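Local coordinates for 3-hydroxyacyl-thioester dehydratase Z (Mycobacterium tuberculosis, PDB 2C2I), which probably interconverts (3R)-3-hydroxyacyl-CoA and (2E)-enoyl-CoA by reversible dehydration, as a homodimeric hotdog-fold hydratase of lipid metabolism, at residues A[2-6]-A[15-19]; A[83-89]-A[146-150]; A[107-113]-A[126-132]. The contacts are given in a common frame with arbitrary orientation. Numbering follows the deposited sequence.

In the fold
All three contacts bear on the antiparallel sheet of the hotdog fold. Contact 3 is the most central, its centre about 8 Å from the chain centre; six of its fourteen touching residues are buried, one face packs against helix 70-75, and the other is polar. Contact 2, centred about 15 Å from the chain centre, joins strand 141-149 to 86-95, outermost within the chain, where the second subunit packs and several residues that probably bind substrate lie. Contact 1, centred about 17 Å from it, uses side chains alone: a surface ion pair, Arg-2 with Glu-16, beside buried Phe-4 and Val-18. Gly-15 and Glu-16 probably hydrogen-bond to Leu-112 of contact 3; Ile-146 of contact 2 touches its Thr-126.

Contact 1 (A[2-6]-A[15-19]); sequences RTFES and GEKVG
One long side chain does most of the bridging here: Arg-2, with chi1 to chi3 all t, runs straight out from the N-terminus to segment 15-19, which leads into the first strand of the hotdog sheet. Segment 2-6 is extended at Arg-2, Thr-3 and Phe-4, turns at Glu-5 and ends at Ser-6, whose OG N-caps helix 7-12 by bonding Asp-9 N. Its short strand 3-4 pairs with 79-80, not with 15-19; the nearest CA atoms of the two segments, those of Arg-2 and Val-18, are 7.5 Å apart. In 15-19, Gly-15 takes phi/psi 82/13, Glu-16 and Lys-17 are extended, and Val-18 (-112/-4) and Gly-19 (142/-164) form a classic beta bulge opposite Ser-110 of strand 105-119. Both glycines have backbone angles at which a CB would jam against the preceding carbonyl O. The guanidinium of Arg-2 meets Glu-16 (chi1 m, chi2 t) edge-on in a salt bridge, NH2 of Arg-2 lying 2.7 Å from OE1 of Glu-16 and NH1 adding a weak bond of 3.3 Å to the same oxygen. Next to the salt bridge lie the buried side chains of Phe-4 (chi1 m, chi2 -86°), pointing toward 15-19, and Val-18 (m), pointing sideways; they also touch Ala-13 and Tyr-78 respectively. The ring comes edge-first, with CZ of Phe-4 4.0 Å from CG1 of Val-18.

Contact 2 (A[83-89]-A[146-150]); sequences VKLAINY and IVRYV
Six backbone hydrogen bonds link the segments. Ile-87 and Arg-148 form the hydrogen-bonded antiparallel pair (Ile-87 N to Arg-148 O 2.8 Å, Arg-148 N to Ile-87 O 2.9 Å); Tyr-89 N reaches Ile-146 O at 3.0 Å, Val-150 N reaches Leu-85 O at 2.9 Å. Lys-84 (-82/-33) and Leu-85 both face Val-150 in a classic beta bulge, Lys-84 N (2.7 Å) and Leu-85 N (3.3 Å) donating to Val-150 O. Ala-86 with Tyr-149 and Asn-88 with Val-147 are non-hydrogen-bonded; the axes approach to 4.6 Å, N-to-C directions 145° apart. Water bridges Ile-146 O (2.8 Å) and, weakly, Asn-88 OD1 (2.8 Å). Arg-148 (t, t, m) bonds Gln-124 through NE and sets CZ 4.7 Å from the Tyr-89 ring centroid, cation-pi over the face. In this hotdog dimer, 86-89, Gln-124 and Arg-148 probably bind substrate in the partner's site. Ala-86 CB packs 3.8 Å from Tyr-149 CD1, Ile-87 CG2 3.8 Å from Arg-148 CB, Leu-85 CG 3.9 Å from Val-150 CB.

Contact 3 (A[107-113]-A[126-132]); sequences RATSSLV and TVSTTVE
The backbone ladder is regular and antiparallel; the axes approach to 4.6 Å, with N-to-C directions 153° apart, and every residue is extended except Val-113 (-76/-45). Hydrogen-bonded pairs are Arg-107 with Glu-132 (Arg-107 N to Glu-132 O 3.0 Å, Glu-132 N to Arg-107 O 2.8 Å), Thr-109 with Thr-130 (Thr-109 N to Thr-130 O and Thr-130 N to Thr-109 O, both 3.0 Å) and Ser-111 with Ser-128 (Ser-111 N to Ser-128 O 2.9 Å, Ser-128 N to Ser-111 O 3.0 Å); Val-113 N adds a bond to Thr-126 O at 2.7 Å. Between them, Ala-108 with Val-131, Ser-110 with Thr-129 and Leu-112 with Val-127 are non-hydrogen-bonded. These strands form a beta hairpin of the hotdog sheet, whose Ala-108 and Val-131 side packs on helix 70-75. Among polar side chains, Arg-107 (t, t, p) and Glu-132 (p, t) make a salt bridge, Arg-107 NE to Glu-132 OE2 2.9 Å, while Ser-110 OG and Thr-129 OG1, both chi1 m, share a 2.7 Å hydrogen bond on the helix side, where Gln-74 also bonds Thr-129 OG1. Carbon contacts include Ala-108 CB to Thr-129 CG2 at 3.7 Å and to Val-131 CG2 at 4.2 Å.

Contact 1 (A[2-6]-A[15-19])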
# COMPACT_ATOMS: atom_id res chain seq x y z
N ARG A 2 9.30 6.75 21.70
CA ARG A 2 8.50 6.19 22.84
C ARG A 2 8.58 4.66 22.85
O ARG A 2 8.40 4.02 21.81
CB ARG A 2 7.05 6.66 22.71
CG ARG A 2 6.11 6.20 23.80
CD ARG A 2 4.71 6.75 23.54
NE ARG A 2 3.87 6.57 24.73
CZ ARG A 2 2.61 6.99 24.84
NH1 ARG A 2 2.01 7.63 23.84
NH2 ARG A 2 1.96 6.77 25.97
N THR A 3 8.88 4.08 24.01
CA THR A 3 8.95 2.62 24.14
C THR A 3 7.77 2.17 24.98
O THR A 3 7.57 2.65 26.10
CB THR A 3 10.26 2.14 24.83
OG1 THR A 3 11.38 2.43 23.99
CG2 THR A 3 10.22 0.63 25.08
N PHE A 4 6.97 1.27 24.43
CA PHE A 4 5.92 0.62 25.20
C PHE A 4 6.54 -0.66 25.75
O PHE A 4 6.94 -1.53 24.98
CB PHE A 4 4.70 0.33 24.31
CG PHE A 4 3.95 1.58 23.88
CD1 PHE A 4 2.98 2.14 24.69
CD2 PHE A 4 4.23 2.20 22.66
CE1 PHE A 4 2.29 3.30 24.31
CE2 PHE A 4 3.56 3.36 22.26
CZ PHE A 4 2.58 3.91 23.09
N GLU A 5 6.60 -0.78 27.06
CA GLU A 5 7.23 -1.96 27.69
C GLU A 5 6.52 -3.28 27.38
O GLU A 5 7.11 -4.36 27.54
CB GLU A 5 7.40 -1.75 29.21
CG GLU A 5 8.28 -0.55 29.61
CD GLU A 5 9.73 -0.65 29.12
OE1 GLU A 5 10.28 -1.79 29.09
OE2 GLU A 5 10.32 0.40 28.78
N SER A 6 5.26 -3.21 26.95
CA SER A 6 4.44 -4.39 26.67
C SER A 6 3.19 -3.99 25.92
O SER A 6 2.87 -2.82 25.85
CB SER A 6 3.97 -5.05 27.98
OG SER A 6 2.97 -4.24 28.59
N GLY A 15 -6.21 6.08 22.38
CA GLY A 15 -6.71 7.44 22.46
C GLY A 15 -5.64 8.48 22.73
O GLY A 15 -5.97 9.63 23.07
N GLU A 16 -4.36 8.10 22.60
CA GLU A 16 -3.23 9.05 22.69
C GLU A 16 -2.50 9.22 21.37
O GLU A 16 -2.50 8.32 20.52
CB GLU A 16 -2.21 8.61 23.75
CG GLU A 16 -2.75 8.57 25.18
CD GLU A 16 -1.73 8.11 26.20
OE1 GLU A 16 -0.57 7.77 25.83
OE2 GLU A 16 -2.09 8.09 27.40
N LYS A 17 -1.86 10.38 21.20
CA LYS A 17 -0.87 10.59 20.14
C LYS A 17 0.34 9.69 20.43
O LYS A 17 0.74 9.54 21.59
CB LYS A 17 -0.46 12.07 20.05
CG LYS A 17 0.54 12.41 18.96
CD LYS A 17 0.96 13.90 19.02
CE LYS A 17 2.20 14.16 18.16
NZ LYS A 17 2.45 15.62 17.89
N VAL A 18 0.91 9.07 19.40
CA VAL A 18 2.10 8.24 19.59
C VAL A 18 3.37 8.81 18.95
O VAL A 18 4.45 8.24 19.10
CB VAL A 18 1.87 6.76 19.17
CG1 VAL A 18 0.92 6.08 20.11
CG2 VAL A 18 1.35 6.69 17.74
N GLY A 19 3.24 9.93 18.24
CA GLY A 19 4.41 10.71 17.89
C GLY A 19 4.42 11.34 16.52
O GLY A 19 3.37 11.54 15.87

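Contact 2 (A[83-89]-A[146-150])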
# COMPACT_ATOMS: atom_id res chain seq x y z
N VAL A 83 7.24 -8.44 21.84
CA VAL A 83 6.67 -9.04 20.62
C VAL A 83 7.74 -9.48 19.61
O VAL A 83 8.79 -8.85 19.45
CB VAL A 83 5.58 -8.13 19.95
CG1 VAL A 83 4.33 -8.03 20.86
CG2 VAL A 83 6.12 -6.75 19.66
N LYS A 84 7.44 -10.56 18.90
CA LYS A 84 8.40 -11.13 17.96
C LYS A 84 8.38 -10.40 16.62
O LYS A 84 9.41 -10.30 15.95
CB LYS A 84 8.08 -12.59 17.72
CG LYS A 84 8.46 -13.49 18.87
CD LYS A 84 7.64 -14.79 18.90
CE LYS A 84 7.77 -15.62 17.64
NZ LYS A 84 7.61 -17.08 17.97
N LEU A 85 7.21 -9.91 16.22
CA LEU A 85 7.04 -9.33 14.90
C LEU A 85 5.77 -8.50 14.85
O LEU A 85 4.89 -8.66 15.70
CB LEU A 85 7.00 -10.44 13.83
CG LEU A 85 5.75 -11.33 13.85
CD1 LEU A 85 4.69 -10.77 12.90
CD2 LEU A 85 6.07 -12.77 13.52
N ALA A 86 5.70 -7.63 13.86
CA ALA A 86 4.48 -6.88 13.60
C ALA A 86 4.07 -7.11 12.14
O ALA A 86 4.90 -7.03 11.24
CB ALA A 86 4.72 -5.45 13.87
N ILE A 87 2.80 -7.45 11.94
CA ILE A 87 2.28 -7.75 10.60
C ILE A 87 1.11 -6.85 10.22
O ILE A 87 0.25 -6.54 11.05
CB ILE A 87 1.94 -9.26 10.44
CG1 ILE A 87 1.44 -9.58 9.02
CG2 ILE A 87 0.94 -9.70 11.51
CD1 ILE A 87 1.71 -10.99 8.58
N ASN A 88 1.10 -6.43 8.96
CA ASN A 88 0.08 -5.53 8.45
C ASN A 88 -1.22 -6.34 8.27
O ASN A 88 -1.27 -7.28 7.48
CB ASN A 88 0.61 -4.95 7.13
CG ASN A 88 -0.32 -3.97 6.47
OD1 ASN A 88 -1.48 -3.77 6.89
ND2 ASN A 88 0.18 -3.34 5.40
N TYR A 89 -2.25 -6.00 9.05
CA TYR A 89 -3.53 -6.72 8.96
C TYR A 89 -4.49 -6.01 7.99
O TYR A 89 -5.35 -6.64 7.38
CB TYR A 89 -4.17 -6.90 10.34
CG TYR A 89 -5.51 -7.59 10.25
CD1 TYR A 89 -5.63 -8.82 9.60
CD2 TYR A 89 -6.67 -7.00 10.78
CE1 TYR A 89 -6.87 -9.46 9.49
CE2 TYR A 89 -7.93 -7.65 10.69
CZ TYR A 89 -8.00 -8.87 10.05
OH TYR A 89 -9.20 -9.53 9.93
N ILE A 146 -4.05 -0.99 10.46
CA ILE A 146 -4.17 -1.97 11.53
C ILE A 146 -2.89 -2.79 11.53
O ILE A 146 -2.49 -3.37 10.50
CB ILE A 146 -5.42 -2.86 11.37
CG1 ILE A 146 -6.67 -1.97 11.18
CG2 ILE A 146 -5.57 -3.78 12.58
CD1 ILE A 146 -7.91 -2.69 10.65
N VAL A 147 -2.26 -2.81 12.69
CA VAL A 147 -1.00 -3.52 12.88
C VAL A 147 -1.22 -4.57 13.95
O VAL A 147 -1.67 -4.23 15.05
CB VAL A 147 0.11 -2.55 13.35
CG1 VAL A 147 1.42 -3.29 13.57
CG2 VAL A 147 0.30 -1.39 12.33
N ARG A 148 -0.86 -5.81 13.63
CA ARG A 148 -0.94 -6.93 14.58
C ARG A 148 0.45 -7.22 15.12
O ARG A 148 1.36 -7.51 14.36
CB ARG A 148 -1.56 -8.15 13.90
CG ARG A 148 -1.56 -9.40 14.75
CD ARG A 148 -2.37 -10.55 14.14
NE ARG A 148 -3.71 -10.14 13.70
CZ ARG A 148 -4.67 -10.99 13.31
NH1 ARG A 148 -4.44 -12.30 13.29
NH2 ARG A 148 -5.85 -10.52 12.94
N TYR A 149 0.60 -7.11 16.45
CA TYR A 149 1.85 -7.40 17.15
C TYR A 149 1.76 -8.82 17.70
O TYR A 149 0.88 -9.11 18.51
CB TYR A 149 2.05 -6.40 18.29
CG TYR A 149 2.24 -4.99 17.82
CD1 TYR A 149 3.47 -4.57 17.32
CD2 TYR A 149 1.20 -4.05 17.89
CE1 TYR A 149 3.66 -3.27 16.89
CE2 TYR A 149 1.39 -2.75 17.45
CZ TYR A 149 2.62 -2.37 16.96
OH TYR A 149 2.83 -1.08 16.53
N VAL A 150 2.66 -9.69 17.24
CA VAL A 150 2.59 -11.15 17.45
C VAL A 150 3.75 -11.65 18.31
O VAL A 150 4.88 -11.14 18.21
CB VAL A 150 2.61 -11.91 16.10
CG1 VAL A 150 2.78 -13.43 16.30
CG2 VAL A 150 1.36 -11.63 15.28
O HOH W 1 -1.11 -1.69 8.68

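Contact 3 (A[107-113]-A[126-132])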
# COMPACT_ATOMS: atom_id res chain seq x y z
N ARG A 107 6.78 13.75 6.27
CA ARG A 107 6.85 13.49 7.70
C ARG A 107 5.46 13.05 8.17
O ARG A 107 4.45 13.55 7.67
CB ARG A 107 7.29 14.76 8.44
CG ARG A 107 7.24 14.70 9.93
CD ARG A 107 7.95 15.91 10.52
NE ARG A 107 7.12 17.12 10.46
CZ ARG A 107 7.44 18.25 11.08
NH1 ARG A 107 8.56 18.32 11.79
NH2 ARG A 107 6.64 19.30 11.01
N ALA A 108 5.42 12.14 9.13
CA ALA A 108 4.15 11.60 9.58
C ALA A 108 3.88 11.92 11.06
O ALA A 108 4.83 12.03 11.84
CB ALA A 108 4.11 10.06 9.33
N THR A 109 2.60 12.05 11.40
CA THR A 109 2.12 12.11 12.79
C THR A 109 1.12 10.98 12.95
O THR A 109 0.25 10.82 12.11
CB THR A 109 1.35 13.42 13.00
OG1 THR A 109 2.23 14.52 12.69
CG2 THR A 109 0.88 13.52 14.46
N SER A 110 1.23 10.18 14.02
CA SER A 110 0.26 9.10 14.25
C SER A 110 -0.37 9.14 15.65
O SER A 110 0.25 9.61 16.62
CB SER A 110 0.93 7.73 14.06
OG SER A 110 1.38 7.55 12.72
N SER A 111 -1.59 8.62 15.75
CA SER A 111 -2.30 8.47 17.03
C SER A 111 -2.84 7.08 17.15
O SER A 111 -3.17 6.45 16.13
CB SER A 111 -3.48 9.44 17.09
OG SER A 111 -3.03 10.76 16.83
N LEU A 112 -2.94 6.58 18.38
CA LEU A 112 -3.50 5.25 18.58
C LEU A 112 -5.03 5.31 18.72
O LEU A 112 -5.57 5.90 19.67
CB LEU A 112 -2.85 4.62 19.82
CG LEU A 112 -3.13 3.18 20.20
CD1 LEU A 112 -2.78 2.27 19.01
CD2 LEU A 112 -2.23 2.87 21.41
N VAL A 113 -5.73 4.72 17.75
CA VAL A 113 -7.19 4.70 17.77
C VAL A 113 -7.71 3.69 18.79
O VAL A 113 -8.61 3.99 19.60
CB VAL A 113 -7.77 4.44 16.37
CG1 VAL A 113 -9.29 4.36 16.41
CG2 VAL A 113 -7.36 5.57 15.44
N THR A 126 -5.10 -0.21 15.99
CA THR A 126 -5.61 0.61 14.90
C THR A 126 -4.99 2.00 15.07
O THR A 126 -5.09 2.61 16.13
CB THR A 126 -7.13 0.62 14.91
OG1 THR A 126 -7.60 -0.73 14.78
CG2 THR A 126 -7.71 1.50 13.78
N VAL A 127 -4.36 2.48 14.01
CA VAL A 127 -3.52 3.69 14.06
C VAL A 127 -4.02 4.68 13.00
O VAL A 127 -4.30 4.28 11.87
CB VAL A 127 -2.04 3.34 13.81
CG1 VAL A 127 -1.17 4.62 13.85
CG2 VAL A 127 -1.50 2.31 14.85
N SER A 128 -4.10 5.96 13.37
CA SER A 128 -4.38 7.04 12.41
C SER A 128 -3.08 7.76 12.08
O SER A 128 -2.33 8.09 12.99
CB SER A 128 -5.36 8.04 13.01
OG SER A 128 -4.86 8.54 14.24
N THR A 129 -2.81 7.99 10.79
CA THR A 129 -1.58 8.67 10.40
C THR A 129 -1.91 9.74 9.38
O THR A 129 -2.78 9.55 8.52
CB THR A 129 -0.50 7.69 9.82
OG1 THR A 129 -0.21 6.63 10.76
CG2 THR A 129 0.80 8.40 9.52
N THR A 130 -1.23 10.88 9.50
CA THR A 130 -1.25 11.88 8.48
C THR A 130 0.17 12.03 8.04
O THR A 130 1.05 12.21 8.88
CB THR A 130 -1.85 13.20 9.01
OG1 THR A 130 -3.26 13.00 9.17
CG2 THR A 130 -1.63 14.34 8.00
N VAL A 131 0.41 11.93 6.73
CA VAL A 131 1.72 12.17 6.17
C VAL A 131 1.66 13.54 5.48
O VAL A 131 0.89 13.74 4.53
CB VAL A 131 2.14 11.08 5.14
CG1 VAL A 131 3.58 11.29 4.67
CG2 VAL A 131 2.03 9.68 5.74
N GLU A 132 2.46 14.49 5.98
CA GLU A 132 2.59 15.79 5.32
C GLU A 132 3.74 15.78 4.34
O GLU A 132 4.69 15.01 4.50
CB GLU A 132 2.79 16.90 6.36
CG GLU A 132 4.12 16.88 7.07
CD GLU A 132 4.18 17.96 8.16
OE1 GLU A 132 3.93 19.15 7.85
OE2 GLU A 132 4.45 17.61 9.32
O HOH W 2 2.68 14.94 9.87
O HOH W 3 4.91 21.19 9.11